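Local coordinates for glycoside Hydrolase (Bacteroides uniformis, PDB 5T9X), which probably hydrolyses agarose as a family 16 glycoside hydrolase in an agarose-degrading pathway of the human gut symbiont Bacteroides uniformis, at residues T106-D111 with T147-V152; I301-Q306 with N327-D332. One frame throughout, in Å; residues are numbered along the deposited sequence.

Overall arrangement
Both contacts are largely buried and share one sheet, in which strand 298-304 lies beside strand 140-154. Interaction 1 works within that sheet: 106-108 pairs with 147-149 in parallel through backbone hydrogen bonds, about 14 Å from the chain centre (contact centre to chain centre). Interaction 2 runs between sheets, setting 301-306 against 327-332 of the second sheet mainly through apolar side chains, with no hydrogen bond between the two segments, about 8 Å from that centre. The two contact centres are about 9 Å apart and directly joined: I301 pairs by backbone with V152, T147 reaches D305, and the W108 indole bonds to the M303 carbonyl. Interaction 2 also reaches the sodium site.

Interaction 1: T106-D111 with T147-V152; sequences TIWQRD and TYTGCV
W108 carries CG beside its own backbone N (chi1 -70°), while in C151 the sulfur is turned anti to the backbone N (chi1 -169°); together these lay the cysteine side chain flat along one face of the indole. C151 CB sits 3.5 Å from the centroid of the W108 five-membered ring, almost on its normal, a CH-pi contact, and C151 SG stands 4.0 Å from the centroid of the six-membered ring, over its face, as a sulfur-aromatic contact. T106 CG2 lies over the opposite face, toward the rim, and T149 CG2 comes within 3.5 Å of W108 CD1. The indole N-H is taken by the M303 carbonyl on the adjoining strand. An alanine in place of W108 would probably leave the C151 sulfur and the T106 methyl without the ring that separates them, and the M303 carbonyl without this donor. Behind these side chains is a parallel pairing within an otherwise antiparallel set of strand pairs, in the beta-sandwich (jelly roll) of the family 16 fold: I107 N bonds T147 O at 2.9 Å, T149 N reaches I107 O at a longer 3.3 Å from above the carbonyl plane, and Q109 N meets T149 O at 2.8 Å, nearly head-on. On the other side of the strands Y148 packs obliquely beside I107, with Y148 CD1 4.0 Å from I107 CB. One face of the phenol ring carries the Q109 side chain, whose CG makes a CH-pi contact; bent at its second torsion, Q109 stacks its amide plane 14° from that of the ring.

Interaction 2: I301-Q306 with N327-D332; sequences INMEDQ and NTFLVD. With NA (sodium ion), chain D.
Apolar contacts between I301, M303, F329 and V331 make up most of this meeting. F329 CG is anti to its backbone N (chi1 -175°), which carries the ring in between the two strands, where F329 CE2 lies 4.1 Å from I301 CG2, the side chains crossing at about a right angle. The same I301 methyl also touches V331 CG2, and that valine methyl rests over one face of the phenyl ring, toward its rim. M303 crosses F329 obliquely nearer its base, with M303 CG 3.7 Å from F329 CB.

The strands 301-304 and 329-332 run nearly antiparallel, at 167°, with axes 8.6 Å apart, and no hydrogen bond joins them. They belong to the two facing sheets of the beta-sandwich that forms the jelly-roll of family 16 glycoside hydrolases, and their inward side chains fill the interior. A168 of strand 162-169 flanks both F329 and V331.

Across the two segments two carbonyl oxygens meet carbon or sulfur: N302 O lies 3.7 Å from F329 CD2, oblique to the ring, and M303 SD is 3.7 Å from N327 O. A bend at the last torsion of M303 (chi3 79°) brings its CE close to that same oxygen.

The side-chain hydrogen bonds within 301-306 lie on the side of the strand facing away from 327-332. E304 accepts from N302 ND2 through OE2 and from Q306 NE2 through OE1, 3.1 Å away, both on the anti side of the carboxylate. Q306 NE2 also reaches E194, on strand 188-195, whose EIDIIE fits the E-x-D-x-x-E signature of family 16.

Metal binding comes at the end of the other segment. D332 chelates the sodium ion through its backbone O and through OD1, the latter at 2.2 Å; E51, D75, N77 and G118 also bind it.

Interaction 1: T106-D111 with T147-V152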
ATOM      1  N   THR A 106      -3.288   5.197 -14.824  1.00 23.27           N
ATOM      2  CA  THR A 106      -3.302   6.027 -13.626  1.00 23.45           C
ATOM      3  C   THR A 106      -2.713   7.392 -13.883  1.00 23.24           C
ATOM      4  O   THR A 106      -1.699   7.516 -14.551  1.00 25.72           O
ATOM      5  CB  THR A 106      -2.466   5.357 -12.518  1.00 23.44           C
ATOM      6  OG1 THR A 106      -2.937   4.010 -12.345  1.00 23.62           O
ATOM      7  CG2 THR A 106      -2.521   6.135 -11.199  1.00 22.90           C
ATOM      8  N   ILE A 107      -3.355   8.416 -13.359  1.00 23.69           N
ATOM      9  CA  ILE A 107      -2.817   9.780 -13.378  1.00 24.70           C
ATOM     10  C   ILE A 107      -3.113  10.374 -11.994  1.00 25.01           C
ATOM     11  O   ILE A 107      -4.234  10.791 -11.724  1.00 25.39           O
ATOM     12  CB  ILE A 107      -3.476  10.660 -14.467  1.00 25.34           C
ATOM     13  CG1 ILE A 107      -3.316  10.042 -15.860  1.00 26.07           C
ATOM     14  CG2 ILE A 107      -2.895  12.078 -14.446  1.00 24.98           C
ATOM     15  CD1 ILE A 107      -4.207  10.726 -16.890  1.00 26.58           C
ATOM     16  N   TRP A 108      -2.114  10.387 -11.117  1.00 24.61           N
ATOM     17  CA  TRP A 108      -2.281  10.905  -9.777  1.00 23.05           C
ATOM     18  C   TRP A 108      -2.539  12.407  -9.812  1.00 25.01           C
ATOM     19  O   TRP A 108      -2.030  13.122 -10.681  1.00 24.44           O
ATOM     20  CB  TRP A 108      -1.072  10.578  -8.928  1.00 21.94           C
ATOM     21  CG  TRP A 108      -0.959   9.107  -8.603  1.00 21.00           C
ATOM     22  CD1 TRP A 108      -1.954   8.278  -8.187  1.00 20.77           C
ATOM     23  CD2 TRP A 108       0.227   8.310  -8.633  1.00 20.41           C
ATOM     24  NE1 TRP A 108      -1.465   7.008  -7.963  1.00 19.82           N
ATOM     25  CE2 TRP A 108      -0.126   7.011  -8.221  1.00 19.71           C
ATOM     26  CE3 TRP A 108       1.558   8.575  -8.953  1.00 20.13           C
ATOM     27  CZ2 TRP A 108       0.788   5.992  -8.145  1.00 19.85           C
ATOM     28  CZ3 TRP A 108       2.456   7.580  -8.862  1.00 19.78           C
ATOM     29  CH2 TRP A 108       2.079   6.288  -8.474  1.00 19.99           C
ATOM     30  N   GLN A 109      -3.391  12.842  -8.882  1.00 26.62           N
ATOM     31  CA  GLN A 109      -3.815  14.231  -8.743  1.00 27.72           C
ATOM     32  C   GLN A 109      -3.763  14.613  -7.272  1.00 27.69           C
ATOM     33  O   GLN A 109      -4.265  13.864  -6.426  1.00 27.00           O
ATOM     34  CB  GLN A 109      -5.255  14.387  -9.217  1.00 28.68           C
ATOM     35  CG  GLN A 109      -5.502  14.018 -10.669  1.00 31.14           C
ATOM     36  CD  GLN A 109      -4.893  15.015 -11.636  1.00 32.06           C
ATOM     37  OE1 GLN A 109      -3.991  14.690 -12.387  1.00 35.47           O
ATOM     38  NE2 GLN A 109      -5.375  16.236 -11.601  1.00 33.82           N
ATOM     39  N   ARG A 110      -3.201  15.776  -6.964  1.00 28.09           N
ATOM     40  CA  ARG A 110      -3.146  16.257  -5.572  1.00 29.38           C
ATOM     41  C   ARG A 110      -4.545  16.406  -4.943  1.00 30.36           C
ATOM     42  O   ARG A 110      -4.769  16.034  -3.777  1.00 28.98           O
ATOM     43  CB  ARG A 110      -2.386  17.589  -5.478  1.00 28.75           C
ATOM     44  CG  ARG A 110      -0.909  17.478  -5.794  1.00 29.08           C
ATOM     45  CD  ARG A 110      -0.164  18.786  -5.649  1.00 29.99           C
ATOM     46  NE  ARG A 110       1.216  18.613  -6.085  1.00 31.48           N
ATOM     47  CZ  ARG A 110       2.202  18.065  -5.367  1.00 33.43           C
ATOM     48  NH1 ARG A 110       2.002  17.604  -4.129  1.00 33.44           N
ATOM     49  NH2 ARG A 110       3.416  17.961  -5.902  1.00 34.63           N
ATOM     50  N   ASP A 111      -5.483  16.925  -5.729  1.00 30.17           N
ATOM     51  CA  ASP A 111      -6.824  17.199  -5.214  1.00 32.39           C
ATOM     52  C   ASP A 111      -7.683  15.960  -5.022  1.00 29.74           C
ATOM     53  O   ASP A 111      -8.795  16.085  -4.553  1.00 28.92           O
ATOM     54  CB  ASP A 111      -7.554  18.261  -6.083  1.00 34.96           C
ATOM     55  CG  ASP A 111      -7.953  17.746  -7.470  1.00 35.88           C
ATOM     56  OD1 ASP A 111      -7.944  16.529  -7.735  1.00 36.39           O
ATOM     57  OD2 ASP A 111      -8.297  18.581  -8.317  1.00 40.86           O
ATOM     58  N   THR A 147      -7.259   7.595 -15.778  1.00 26.98           N
ATOM     59  CA  THR A 147      -8.034   7.465 -14.569  1.00 27.14           C
ATOM     60  C   THR A 147      -7.369   8.316 -13.498  1.00 26.14           C
ATOM     61  O   THR A 147      -6.237   8.065 -13.151  1.00 26.73           O
ATOM     62  CB  THR A 147      -8.083   6.005 -14.157  1.00 28.10           C
ATOM     63  OG1 THR A 147      -8.503   5.218 -15.288  1.00 29.48           O
ATOM     64  CG2 THR A 147      -9.041   5.822 -13.019  1.00 28.79           C
ATOM     65  N   TYR A 148      -8.052   9.347 -13.018  1.00 25.26           N
ATOM     66  CA  TYR A 148      -7.498  10.225 -12.002  1.00 26.29           C
ATOM     67  C   TYR A 148      -7.674   9.568 -10.642  1.00 26.09           C
ATOM     68  O   TYR A 148      -8.736   9.014 -10.347  1.00 25.72           O
ATOM     69  CB  TYR A 148      -8.219  11.566 -11.956  1.00 28.31           C
ATOM     70  CG  TYR A 148      -7.961  12.555 -13.050  1.00 29.25           C
ATOM     71  CD1 TYR A 148      -7.163  12.257 -14.162  1.00 30.74           C
ATOM     72  CD2 TYR A 148      -8.578  13.813 -12.997  1.00 31.05           C
ATOM     73  CE1 TYR A 148      -6.950  13.205 -15.164  1.00 30.90           C
ATOM     74  CE2 TYR A 148      -8.372  14.764 -13.989  1.00 31.63           C
ATOM     75  CZ  TYR A 148      -7.556  14.455 -15.067  1.00 31.67           C
ATOM     76  OH  TYR A 148      -7.350  15.398 -16.034  1.00 32.62           O
ATOM     77  N   THR A 149      -6.635   9.634  -9.817  1.00 24.62           N
ATOM     78  CA  THR A 149      -6.726   9.168  -8.453  1.00 23.54           C
ATOM     79  C   THR A 149      -5.666   9.868  -7.627  1.00 21.91           C
ATOM     80  O   THR A 149      -5.181  10.934  -8.030  1.00 23.38           O
ATOM     81  CB  THR A 149      -6.655   7.632  -8.388  1.00 25.37           C
ATOM     82  OG1 THR A 149      -7.027   7.194  -7.082  1.00 24.44           O
ATOM     83  CG2 THR A 149      -5.263   7.118  -8.730  1.00 26.63           C
ATOM     84  N   GLY A 150      -5.315   9.325  -6.472  1.00 20.42           N
ATOM     85  CA  GLY A 150      -4.371  10.003  -5.578  1.00 20.33           C
ATOM     86  C   GLY A 150      -3.225   9.170  -5.039  1.00 19.57           C
ATOM     87  O   GLY A 150      -3.292   7.960  -5.027  1.00 20.11           O
ATOM     88  N   CYS A 151      -2.184   9.856  -4.582  1.00 19.65           N
ATOM     89  CA  CYS A 151      -1.012   9.238  -3.996  1.00 19.75           C
ATOM     90  C   CYS A 151      -0.452  10.118  -2.888  1.00 19.83           C
ATOM     91  O   CYS A 151      -0.376  11.333  -3.034  1.00 20.46           O
ATOM     92  CB  CYS A 151       0.048   9.047  -5.069  1.00 19.66           C
ATOM     93  SG  CYS A 151       1.431   8.012  -4.569  1.00 20.86           S
ATOM     94  N   VAL A 152      -0.039   9.489  -1.797  1.00 19.74           N
ATOM     95  CA  VAL A 152       0.507  10.167  -0.632  1.00 19.08           C
ATOM     96  C   VAL A 152       1.874   9.568  -0.310  1.00 19.04           C
ATOM     97  O   VAL A 152       2.094   8.361  -0.445  1.00 17.13           O
ATOM     98  CB  VAL A 152      -0.471   9.968   0.535  1.00 20.08           C
ATOM     99  CG1 VAL A 152       0.142  10.264   1.887  1.00 20.86           C
ATOM    100  CG2 VAL A 152      -1.698  10.839   0.320  1.00 20.81           C
TER

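Interaction 2: I301-Q306 with N327-D332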
ATOM      1  N   ILE A 301       0.945   5.682   0.318  1.00 21.72           N
ATOM      2  CA  ILE A 301      -0.422   5.244   0.370  1.00 23.15           C
ATOM      3  C   ILE A 301      -1.036   5.749  -0.917  1.00 23.63           C
ATOM      4  O   ILE A 301      -0.964   6.962  -1.183  1.00 25.47           O
ATOM      5  CB  ILE A 301      -1.163   5.863   1.583  1.00 24.20           C
ATOM      6  CG1 ILE A 301      -0.424   5.567   2.888  1.00 25.46           C
ATOM      7  CG2 ILE A 301      -2.591   5.335   1.671  1.00 24.88           C
ATOM      8  CD1 ILE A 301      -0.960   6.317   4.094  1.00 26.63           C
ATOM      9  N   ASN A 302      -1.648   4.868  -1.711  1.00 22.83           N
ATOM     10  CA  ASN A 302      -2.307   5.338  -2.931  1.00 22.84           C
ATOM     11  C   ASN A 302      -3.406   4.443  -3.462  1.00 21.80           C
ATOM     12  O   ASN A 302      -3.673   3.371  -2.916  1.00 20.51           O
ATOM     13  CB  ASN A 302      -1.241   5.569  -4.009  1.00 24.57           C
ATOM     14  CG  ASN A 302      -0.613   4.276  -4.547  1.00 26.58           C
ATOM     15  OD1 ASN A 302      -1.201   3.219  -4.516  1.00 28.44           O
ATOM     16  ND2 ASN A 302       0.572   4.397  -5.120  1.00 29.98           N
ATOM     17  N   MET A 303      -4.028   4.873  -4.554  1.00 22.94           N
ATOM     18  CA  MET A 303      -4.659   3.918  -5.459  1.00 24.37           C
ATOM     19  C   MET A 303      -4.007   3.943  -6.846  1.00 24.74           C
ATOM     20  O   MET A 303      -3.410   4.934  -7.245  1.00 24.61           O
ATOM     21  CB  MET A 303      -6.149   4.155  -5.568  1.00 25.25           C
ATOM     22  CG  MET A 303      -6.932   4.155  -4.264  1.00 26.58           C
ATOM     23  SD  MET A 303      -8.685   4.641  -4.510  1.00 28.31           S
ATOM     24  CE  MET A 303      -9.321   3.098  -5.116  1.00 26.94           C
ATOM     25  N   GLU A 304      -4.127   2.829  -7.561  1.00 25.99           N
ATOM     26  CA  GLU A 304      -3.541   2.649  -8.887  1.00 27.87           C
ATOM     27  C   GLU A 304      -4.545   1.928  -9.782  1.00 29.22           C
ATOM     28  O   GLU A 304      -5.158   0.956  -9.372  1.00 28.70           O
ATOM     29  CB  GLU A 304      -2.255   1.802  -8.811  1.00 28.32           C
ATOM     30  CG  GLU A 304      -1.099   2.452  -8.066  1.00 29.81           C
ATOM     31  CD  GLU A 304       0.154   1.578  -7.893  1.00 32.18           C
ATOM     32  OE1 GLU A 304       0.191   0.409  -8.382  1.00 31.29           O
ATOM     33  OE2 GLU A 304       1.124   2.075  -7.235  1.00 33.08           O
ATOM     34  N   ASP A 305      -4.714   2.422 -11.005  1.00 31.80           N
ATOM     35  CA  ASP A 305      -5.294   1.645 -12.103  1.00 32.70           C
ATOM     36  C   ASP A 305      -4.135   0.961 -12.815  1.00 31.43           C
ATOM     37  O   ASP A 305      -3.530   1.533 -13.724  1.00 30.36           O
ATOM     38  CB  ASP A 305      -6.031   2.564 -13.078  1.00 34.69           C
ATOM     39  CG  ASP A 305      -6.979   1.828 -13.970  1.00 33.84           C
ATOM     40  OD1 ASP A 305      -6.985   0.565 -13.966  1.00 38.43           O
ATOM     41  OD2 ASP A 305      -7.737   2.543 -14.658  1.00 35.17           O
ATOM     42  N   GLN A 306      -3.805  -0.244 -12.365  1.00 30.45           N
ATOM     43  CA  GLN A 306      -2.551  -0.885 -12.751  1.00 30.33           C
ATOM     44  C   GLN A 306      -2.598  -1.382 -14.180  1.00 29.12           C
ATOM     45  O   GLN A 306      -3.623  -1.894 -14.604  1.00 32.73           O
ATOM     46  CB  GLN A 306      -2.236  -2.033 -11.813  1.00 30.24           C
ATOM     47  CG  GLN A 306      -1.801  -1.562 -10.439  1.00 30.23           C
ATOM     48  CD  GLN A 306      -1.666  -2.698  -9.445  1.00 30.11           C
ATOM     49  OE1 GLN A 306      -2.169  -3.796  -9.663  1.00 29.72           O
ATOM     50  NE2 GLN A 306      -1.002  -2.427  -8.333  1.00 32.11           N
ATOM     51  N   ASN A 327     -15.211   3.954  -4.830  1.00 31.23           N
ATOM     52  CA  ASN A 327     -13.891   4.172  -5.406  1.00 30.74           C
ATOM     53  C   ASN A 327     -13.058   5.100  -4.554  1.00 29.76           C
ATOM     54  O   ASN A 327     -12.167   5.769  -5.054  1.00 28.90           O
ATOM     55  CB  ASN A 327     -14.023   4.661  -6.845  1.00 31.20           C
ATOM     56  CG  ASN A 327     -14.755   3.659  -7.723  1.00 31.19           C
ATOM     57  OD1 ASN A 327     -14.203   2.638  -8.116  1.00 32.56           O
ATOM     58  ND2 ASN A 327     -16.000   3.937  -8.014  1.00 31.78           N
ATOM     59  N   THR A 328     -13.345   5.102  -3.254  1.00 29.59           N
ATOM     60  CA  THR A 328     -12.595   5.846  -2.270  1.00 29.16           C
ATOM     61  C   THR A 328     -11.904   4.834  -1.342  1.00 26.68           C
ATOM     62  O   THR A 328     -12.559   4.002  -0.734  1.00 27.80           O
ATOM     63  CB  THR A 328     -13.539   6.793  -1.505  1.00 31.70           C
ATOM     64  OG1 THR A 328     -14.012   7.814  -2.396  1.00 33.49           O
ATOM     65  CG2 THR A 328     -12.838   7.467  -0.360  1.00 34.00           C
ATOM     66  N   PHE A 329     -10.577   4.895  -1.264  1.00 25.18           N
ATOM     67  CA  PHE A 329      -9.785   4.130  -0.278  1.00 23.78           C
ATOM     68  C   PHE A 329      -9.684   4.969   0.993  1.00 22.41           C
ATOM     69  O   PHE A 329      -9.423   6.183   0.904  1.00 21.29           O
ATOM     70  CB  PHE A 329      -8.397   3.855  -0.874  1.00 24.11           C
ATOM     71  CG  PHE A 329      -7.499   2.992  -0.042  1.00 24.24           C
ATOM     72  CD1 PHE A 329      -7.985   1.990   0.760  1.00 25.60           C
ATOM     73  CD2 PHE A 329      -6.122   3.155  -0.136  1.00 25.46           C
ATOM     74  CE1 PHE A 329      -7.132   1.196   1.510  1.00 27.00           C
ATOM     75  CE2 PHE A 329      -5.248   2.363   0.592  1.00 25.46           C
ATOM     76  CZ  PHE A 329      -5.752   1.381   1.424  1.00 27.34           C
ATOM     77  N   LEU A 330      -9.920   4.329   2.144  1.00 21.44           N
ATOM     78  CA  LEU A 330      -9.967   4.987   3.469  1.00 21.77           C
ATOM     79  C   LEU A 330      -8.920   4.399   4.376  1.00 21.78           C
ATOM     80  O   LEU A 330      -8.841   3.180   4.516  1.00 21.94           O
ATOM     81  CB  LEU A 330     -11.311   4.761   4.159  1.00 22.15           C
ATOM     82  CG  LEU A 330     -12.548   5.305   3.443  1.00 24.03           C
ATOM     83  CD1 LEU A 330     -13.862   4.942   4.132  1.00 23.50           C
ATOM     84  CD2 LEU A 330     -12.415   6.816   3.286  1.00 25.25           C
ATOM     85  N   VAL A 331      -8.117   5.256   4.994  1.00 21.65           N
ATOM     86  CA  VAL A 331      -7.183   4.828   6.006  1.00 21.98           C
ATOM     87  C   VAL A 331      -7.460   5.655   7.234  1.00 22.14           C
ATOM     88  O   VAL A 331      -7.314   6.887   7.228  1.00 22.53           O
ATOM     89  CB  VAL A 331      -5.733   4.998   5.563  1.00 23.36           C
ATOM     90  CG1 VAL A 331      -4.783   4.720   6.726  1.00 23.21           C
ATOM     91  CG2 VAL A 331      -5.440   4.057   4.401  1.00 24.99           C
ATOM     92  N   ASP A 332      -7.851   4.948   8.285  1.00 22.27           N
ATOM     93  CA  ASP A 332      -8.292   5.535   9.545  1.00 21.91           C
ATOM     94  C   ASP A 332      -7.076   5.954  10.318  1.00 20.20           C
ATOM     95  O   ASP A 332      -7.064   7.001  10.950  1.00 19.39           O
ATOM     96  CB  ASP A 332      -9.090   4.473  10.319  1.00 23.91           C
ATOM     97  CG  ASP A 332      -9.716   4.984  11.617  1.00 25.61           C
ATOM     98  OD1 ASP A 332      -9.615   6.195  11.984  1.00 26.68           O
ATOM     99  OD2 ASP A 332     -10.300   4.111  12.298  1.00 28.46           O
TER
HETATM  100 NA    NA D 401      -8.615   8.096  12.414  1.00 11.86          NA